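Local structure of uncharacterized protein (Streptococcus mutans, 3L7Y) at residues F74-S79 / R83-H88; Q95-G100 / A104-K109. The protein is probably a magnesium-dependent phosphatase of the haloacid dehalogenase-like superfamily, though its natural substrate is not established. All blocks are in the same frame, centred on the assembly; numbering follows the deposited sequence.

Contact 1. Residues F74-S79 / R83-H88; sequences FVVASS and RQLREH
Leu85 reaches from its helix to Val76, near the end of strand 73-77, and to Ser78 just beyond it, and carries the whole contact; both partners point their CB toward the helix. The apolar part is the meeting of methyls: Val76 CG1 lies 3.9 Å from Leu85 CD2, and the two side chains run past each other in opposite directions. With CG1 anti to the backbone N (chi1 174°), Val76 turns this branch to the leucine.

The second kind of contact is made by a polar residue through its carbon. Both methyls of Leu85 touch Ser78 CB, CD2 at 3.5 Å and CD1 at 3.9 Å. Ser78 OG is also brushed by CD2, but its polar partner lies in the turn, where it hydrogen-bonds to Asn80 N. No hydrogen bond joins the two segments. Met44 and Phe98 also touch Leu85, so the leucine is buried among several elements.

Strand 73-77, helix 82-86 and strand 97-100 form a beta-alpha-beta unit of the Rossmann-like HAD core, and Ser78 follows directly on the C-terminal end of the first strand, about 5 Å from the side chains of the magnesium ligands Asp43 and Asp45.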
loop_
_atom_site.group_PDB
_atom_site.type_symbol
_atom_site.label_atom_id
_atom_site.label_comp_id
_atom_site.label_asym_id
_atom_site.label_seq_id
_atom_site.Cartn_x
_atom_site.Cartn_y
_atom_site.Cartn_z
ATOM N N PHE A 74 -10.918 11.142 -4.838
ATOM C CA PHE A 74 -9.744 10.437 -5.338
ATOM C C PHE A 74 -8.875 9.946 -4.190
ATOM O O PHE A 74 -8.457 10.729 -3.334
ATOM C CB PHE A 74 -8.923 11.297 -6.313
ATOM C CG PHE A 74 -7.822 10.534 -7.010
ATOM C CD1 PHE A 74 -8.063 9.864 -8.204
ATOM C CD2 PHE A 74 -6.545 10.465 -6.454
ATOM C CE1 PHE A 74 -7.047 9.151 -8.832
ATOM C CE2 PHE A 74 -5.522 9.756 -7.082
ATOM C CZ PHE A 74 -5.776 9.094 -8.267
ATOM N N VAL A 75 -8.617 8.644 -4.188
ATOM C CA VAL A 75 -7.929 7.982 -3.084
ATOM C C VAL A 75 -6.649 7.299 -3.558
ATOM O O VAL A 75 -6.670 6.478 -4.470
ATOM C CB VAL A 75 -8.853 6.930 -2.420
ATOM C CG1 VAL A 75 -8.134 6.190 -1.306
ATOM C CG2 VAL A 75 -10.146 7.582 -1.911
ATOM N N VAL A 76 -5.531 7.657 -2.942
ATOM C CA VAL A 76 -4.274 6.975 -3.166
ATOM C C VAL A 76 -4.163 5.830 -2.143
ATOM O O VAL A 76 -4.194 6.078 -0.946
ATOM C CB VAL A 76 -3.107 7.974 -3.009
ATOM C CG1 VAL A 76 -1.768 7.280 -3.097
ATOM C CG2 VAL A 76 -3.220 9.077 -4.054
ATOM N N ALA A 77 -4.076 4.583 -2.612
ATOM C CA ALA A 77 -4.088 3.417 -1.718
ATOM C C ALA A 77 -2.842 2.553 -1.900
ATOM O O ALA A 77 -2.725 1.821 -2.880
ATOM C CB ALA A 77 -5.358 2.584 -1.933
ATOM N N SER A 78 -1.914 2.630 -0.947
ATOM C CA SER A 78 -0.595 2.043 -1.145
ATOM C C SER A 78 -0.045 1.399 0.137
ATOM O O SER A 78 -0.440 1.755 1.247
ATOM C CB SER A 78 0.365 3.125 -1.671
ATOM O OG SER A 78 1.706 2.660 -1.784
ATOM N N SER A 79 0.876 0.458 -0.014
ATOM C CA SER A 79 1.589 -0.053 1.144
ATOM C C SER A 79 2.567 0.985 1.716
ATOM O O SER A 79 2.904 0.930 2.898
ATOM C CB SER A 79 2.340 -1.328 0.794
ATOM O OG SER A 79 3.457 -1.043 -0.017
ATOM N N ARG A 83 3.859 9.698 4.371
ATOM C CA ARG A 83 4.847 10.717 4.149
ATOM C C ARG A 83 5.491 10.549 2.796
ATOM O O ARG A 83 5.847 11.501 2.187
ATOM C CB ARG A 83 5.934 10.746 5.236
ATOM C CG ARG A 83 5.504 11.383 6.523
ATOM C CD ARG A 83 6.629 11.304 7.635
ATOM N NE ARG A 83 5.990 11.418 8.915
ATOM C CZ ARG A 83 5.365 12.510 9.272
ATOM N NH1 ARG A 83 5.349 13.521 8.452
ATOM N NH2 ARG A 83 4.760 12.611 10.429
ATOM N N GLN A 84 5.621 9.327 2.334
ATOM C CA GLN A 84 6.242 9.077 1.042
ATOM C C GLN A 84 5.215 9.280 -0.078
ATOM O O GLN A 84 5.568 9.701 -1.178
ATOM C CB GLN A 84 6.873 7.678 0.993
ATOM C CG GLN A 84 7.567 7.341 -0.327
ATOM C CD GLN A 84 6.626 6.729 -1.371
ATOM O OE1 GLN A 84 5.404 6.905 -1.316
ATOM N NE2 GLN A 84 7.198 6.003 -2.326
ATOM N N LEU A 85 3.943 9.001 0.204
ATOM C CA LEU A 85 2.911 9.147 -0.827
ATOM C C LEU A 85 2.603 10.598 -1.175
ATOM O O LEU A 85 2.250 10.907 -2.315
ATOM C CB LEU A 85 1.622 8.442 -0.423
ATOM C CG LEU A 85 1.725 6.925 -0.330
ATOM C CD1 LEU A 85 0.559 6.375 0.458
ATOM C CD2 LEU A 85 1.798 6.321 -1.719
ATOM N N ARG A 86 2.719 11.495 -0.200
ATOM C CA ARG A 86 2.301 12.867 -0.450
ATOM C C ARG A 86 3.291 13.541 -1.391
ATOM O O ARG A 86 2.924 14.452 -2.132
ATOM C CB ARG A 86 2.188 13.663 0.850
ATOM C CG ARG A 86 3.521 13.870 1.522
ATOM C CD ARG A 86 3.627 15.245 2.135
ATOM N NE ARG A 86 2.902 15.371 3.392
ATOM C CZ ARG A 86 3.409 15.059 4.583
ATOM N NH1 ARG A 86 4.642 14.576 4.683
ATOM N NH2 ARG A 86 2.677 15.224 5.676
ATOM N N GLU A 87 4.544 13.091 -1.361
ATOM C CA GLU A 87 5.598 13.708 -2.171
ATOM C C GLU A 87 5.271 13.604 -3.661
ATOM O O GLU A 87 5.758 14.397 -4.471
ATOM C CB GLU A 87 6.950 13.039 -1.914
ATOM C CG GLU A 87 7.617 13.394 -0.594
ATOM C CD GLU A 87 8.977 12.730 -0.454
ATOM O OE1 GLU A 87 9.884 13.344 0.125
ATOM O OE2 GLU A 87 9.143 11.594 -0.940
ATOM N N HIS A 88 4.458 12.615 -4.027
ATOM C CA HIS A 88 4.091 12.413 -5.429
ATOM C C HIS A 88 3.081 13.469 -5.896
ATOM O O HIS A 88 2.884 13.674 -7.091
ATOM C CB HIS A 88 3.499 11.008 -5.643
ATOM C CG HIS A 88 4.489 9.893 -5.502
ATOM N ND1 HIS A 88 5.412 9.588 -6.478
ATOM C CD2 HIS A 88 4.676 8.987 -4.513
ATOM C CE1 HIS A 88 6.136 8.555 -6.092
ATOM N NE2 HIS A 88 5.711 8.172 -4.900
#

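Contact 2. Residues Q95-G100 / A104-K109; sequences QLTFVG and ANIISK
Phe98 and Ile107 exchange the central pair of backbone hydrogen bonds in this hairpin, illustrating how antiparallel strands satisfy their peptide groups in alternation. Phe98 N gives a nearly straight bond to Ile107 O (2.7 Å, 175° at the hydrogen), and Ile107 N returns one to Phe98 O (2.9 Å), arriving in the carbonyl plane. Phe98 O also receives a CA-H...O contact from Ile106, so this acceptor is approached by both an amide and a carbon donor.

The next hydrogen-bonded pair, Gly100 with Asn105, is less even. Gly100 N binds Asn105 O at 2.8 Å, whereas the return bond from Asn105 N to Gly100 O is weak at 3.4 Å. At the other end Lys109 N makes another weak bond, to Leu96 O.

Between Thr97 and Ser108, a non-hydrogen-bonded pair, the side chains supply the polar link instead: Thr97 OG1 and Ser108 OG are hydrogen-bonded at 2.7 Å. With OG1 beside the backbone N (chi1 -63°), Thr97 sends CG2 the other way, to 3.3 Å from Ile107 O and close to Ile106 CG2. On the same face Val99 CG2 touches Ile106 CG1 at 4.2 Å, covered by helix 229-239.

On the opposite face, with Asn105 and Ile107, the Phe98 ring leads away from strand 105-108 and meets Tyr82 edge-to-face. Asn105 ND2 is satisfied by Ile114 O from the following strand. The other edge of strand 97-100, away from the hairpin partner, is likewise engaged, through backbone hydrogen bonds of Thr97 with Phe74 and Val76, and of Val99 with Val76 and Ser78. Four successive antiparallel bridges thus define a beta hairpin whose second strand, 105-108, adds an antiparallel strand beside the parallel strands of the HAD-like core sheet.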
loop_
_atom_site.group_PDB
_atom_site.type_symbol
_atom_site.label_atom_id
_atom_site.label_comp_id
_atom_site.label_asym_id
_atom_site.label_seq_id
_atom_site.Cartn_x
_atom_site.Cartn_y
_atom_site.Cartn_z
ATOM N N GLN A 95 -5.643 17.921 -1.235
ATOM C CA GLN A 95 -6.978 17.755 -1.810
ATOM C C GLN A 95 -7.350 16.283 -1.979
ATOM O O GLN A 95 -8.425 15.956 -2.483
ATOM C CB GLN A 95 -7.050 18.458 -3.163
ATOM C CG GLN A 95 -6.406 19.843 -3.158
ATOM C CD GLN A 95 -6.219 20.404 -4.556
ATOM O OE1 GLN A 95 -5.313 21.203 -4.804
ATOM N NE2 GLN A 95 -7.072 19.986 -5.477
ATOM N N LEU A 96 -6.461 15.388 -1.568
ATOM C CA LEU A 96 -6.698 13.970 -1.822
ATOM C C LEU A 96 -6.851 13.194 -0.522
ATOM O O LEU A 96 -6.594 13.717 0.549
ATOM C CB LEU A 96 -5.569 13.370 -2.667
ATOM C CG LEU A 96 -5.020 14.161 -3.854
ATOM C CD1 LEU A 96 -3.762 13.487 -4.353
ATOM C CD2 LEU A 96 -6.058 14.299 -4.990
ATOM N N THR A 97 -7.291 11.947 -0.627
ATOM C CA THR A 97 -7.288 11.050 0.515
ATOM C C THR A 97 -6.220 9.998 0.284
ATOM O O THR A 97 -6.061 9.498 -0.831
ATOM C CB THR A 97 -8.641 10.362 0.704
ATOM O OG1 THR A 97 -9.639 11.343 0.988
ATOM C CG2 THR A 97 -8.569 9.335 1.859
ATOM N N PHE A 98 -5.491 9.666 1.342
ATOM C CA PHE A 98 -4.388 8.726 1.258
ATOM C C PHE A 98 -4.628 7.541 2.177
ATOM O O PHE A 98 -4.945 7.716 3.353
ATOM C CB PHE A 98 -3.093 9.410 1.705
ATOM C CG PHE A 98 -2.547 10.410 0.722
ATOM C CD1 PHE A 98 -1.652 10.020 -0.249
ATOM C CD2 PHE A 98 -2.900 11.738 0.796
ATOM C CE1 PHE A 98 -1.124 10.933 -1.141
ATOM C CE2 PHE A 98 -2.379 12.656 -0.093
ATOM C CZ PHE A 98 -1.487 12.250 -1.064
ATOM N N VAL A 99 -4.482 6.339 1.639
ATOM C CA VAL A 99 -4.448 5.133 2.463
ATOM C C VAL A 99 -3.024 4.600 2.375
ATOM O O VAL A 99 -2.597 4.135 1.303
ATOM C CB VAL A 99 -5.451 4.061 1.952
ATOM C CG1 VAL A 99 -5.329 2.757 2.768
ATOM C CG2 VAL A 99 -6.873 4.599 2.012
ATOM N N GLY A 100 -2.273 4.706 3.474
ATOM C CA GLY A 100 -0.914 4.194 3.507
ATOM C C GLY A 100 -0.778 2.962 4.386
ATOM O O GLY A 100 -1.697 2.632 5.125
ATOM N N ALA A 104 -3.622 0.797 7.640
ATOM C CA ALA A 104 -3.606 1.224 9.038
ATOM C C ALA A 104 -3.519 2.739 9.194
ATOM O O ALA A 104 -3.850 3.272 10.258
ATOM C CB ALA A 104 -2.446 0.558 9.794
ATOM N N ASN A 105 -3.068 3.436 8.151
ATOM C CA ASN A 105 -2.973 4.898 8.232
ATOM C C ASN A 105 -3.730 5.566 7.112
ATOM O O ASN A 105 -3.411 5.364 5.937
ATOM C CB ASN A 105 -1.512 5.354 8.234
ATOM C CG ASN A 105 -1.330 6.793 8.710
ATOM O OD1 ASN A 105 -0.361 7.458 8.329
ATOM N ND2 ASN A 105 -2.249 7.280 9.539
ATOM N N ILE A 106 -4.743 6.347 7.479
ATOM C CA ILE A 106 -5.552 7.074 6.501
ATOM C C ILE A 106 -5.564 8.568 6.794
ATOM O O ILE A 106 -5.869 9.001 7.915
ATOM C CB ILE A 106 -7.003 6.553 6.435
ATOM C CG1 ILE A 106 -7.024 5.036 6.211
ATOM C CG2 ILE A 106 -7.764 7.248 5.317
ATOM C CD1 ILE A 106 -8.421 4.441 6.176
ATOM N N ILE A 107 -5.213 9.349 5.774
ATOM C CA ILE A 107 -5.249 10.803 5.837
ATOM C C ILE A 107 -6.185 11.334 4.751
ATOM O O ILE A 107 -6.210 10.807 3.640
ATOM C CB ILE A 107 -3.840 11.406 5.634
ATOM C CG1 ILE A 107 -3.022 11.340 6.936
ATOM C CG2 ILE A 107 -3.930 12.864 5.207
ATOM C CD1 ILE A 107 -2.649 9.949 7.388
ATOM N N SER A 108 -6.987 12.340 5.078
ATOM C CA SER A 108 -7.811 13.012 4.064
ATOM C C SER A 108 -7.803 14.513 4.316
ATOM O O SER A 108 -7.831 14.955 5.459
ATOM C CB SER A 108 -9.241 12.479 4.059
ATOM O OG SER A 108 -10.003 13.101 3.033
ATOM N N LYS A 109 -7.737 15.295 3.250
ATOM C CA LYS A 109 -7.672 16.743 3.387
ATOM C C LYS A 109 -6.524 17.161 4.321
ATOM O O LYS A 109 -6.647 18.101 5.099
ATOM C CB LYS A 109 -9.013 17.284 3.888
ATOM C CG LYS A 109 -10.203 16.895 2.997
ATOM C CD LYS A 109 -10.000 17.379 1.566
ATOM C CE LYS A 109 -11.000 16.755 0.602
ATOM N NZ LYS A 109 -12.405 17.177 0.868
#

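Overall arrangement
Contact 1 closes before contact 2 opens, and strand 97-100 joins them: it ends the beta-alpha-beta unit of contact 1 and begins the hairpin of contact 2. Their centres are 7 Å apart. Probable hydrogen bonds from Val99 N to Val76 O (2.6 Å) and from Ser78 N to Val99 O (2.8 Å) place the strands side by side, while Phe98 CD1 packs 3.7 Å from Val76 CB and Phe98 CE1 lies 3.6 Å from Leu85 O. The contacts differ in their nearness to the metal: the Ser78 side chain is about 7 Å from the bound magnesium ion, whereas Gly100 is about 12 Å away.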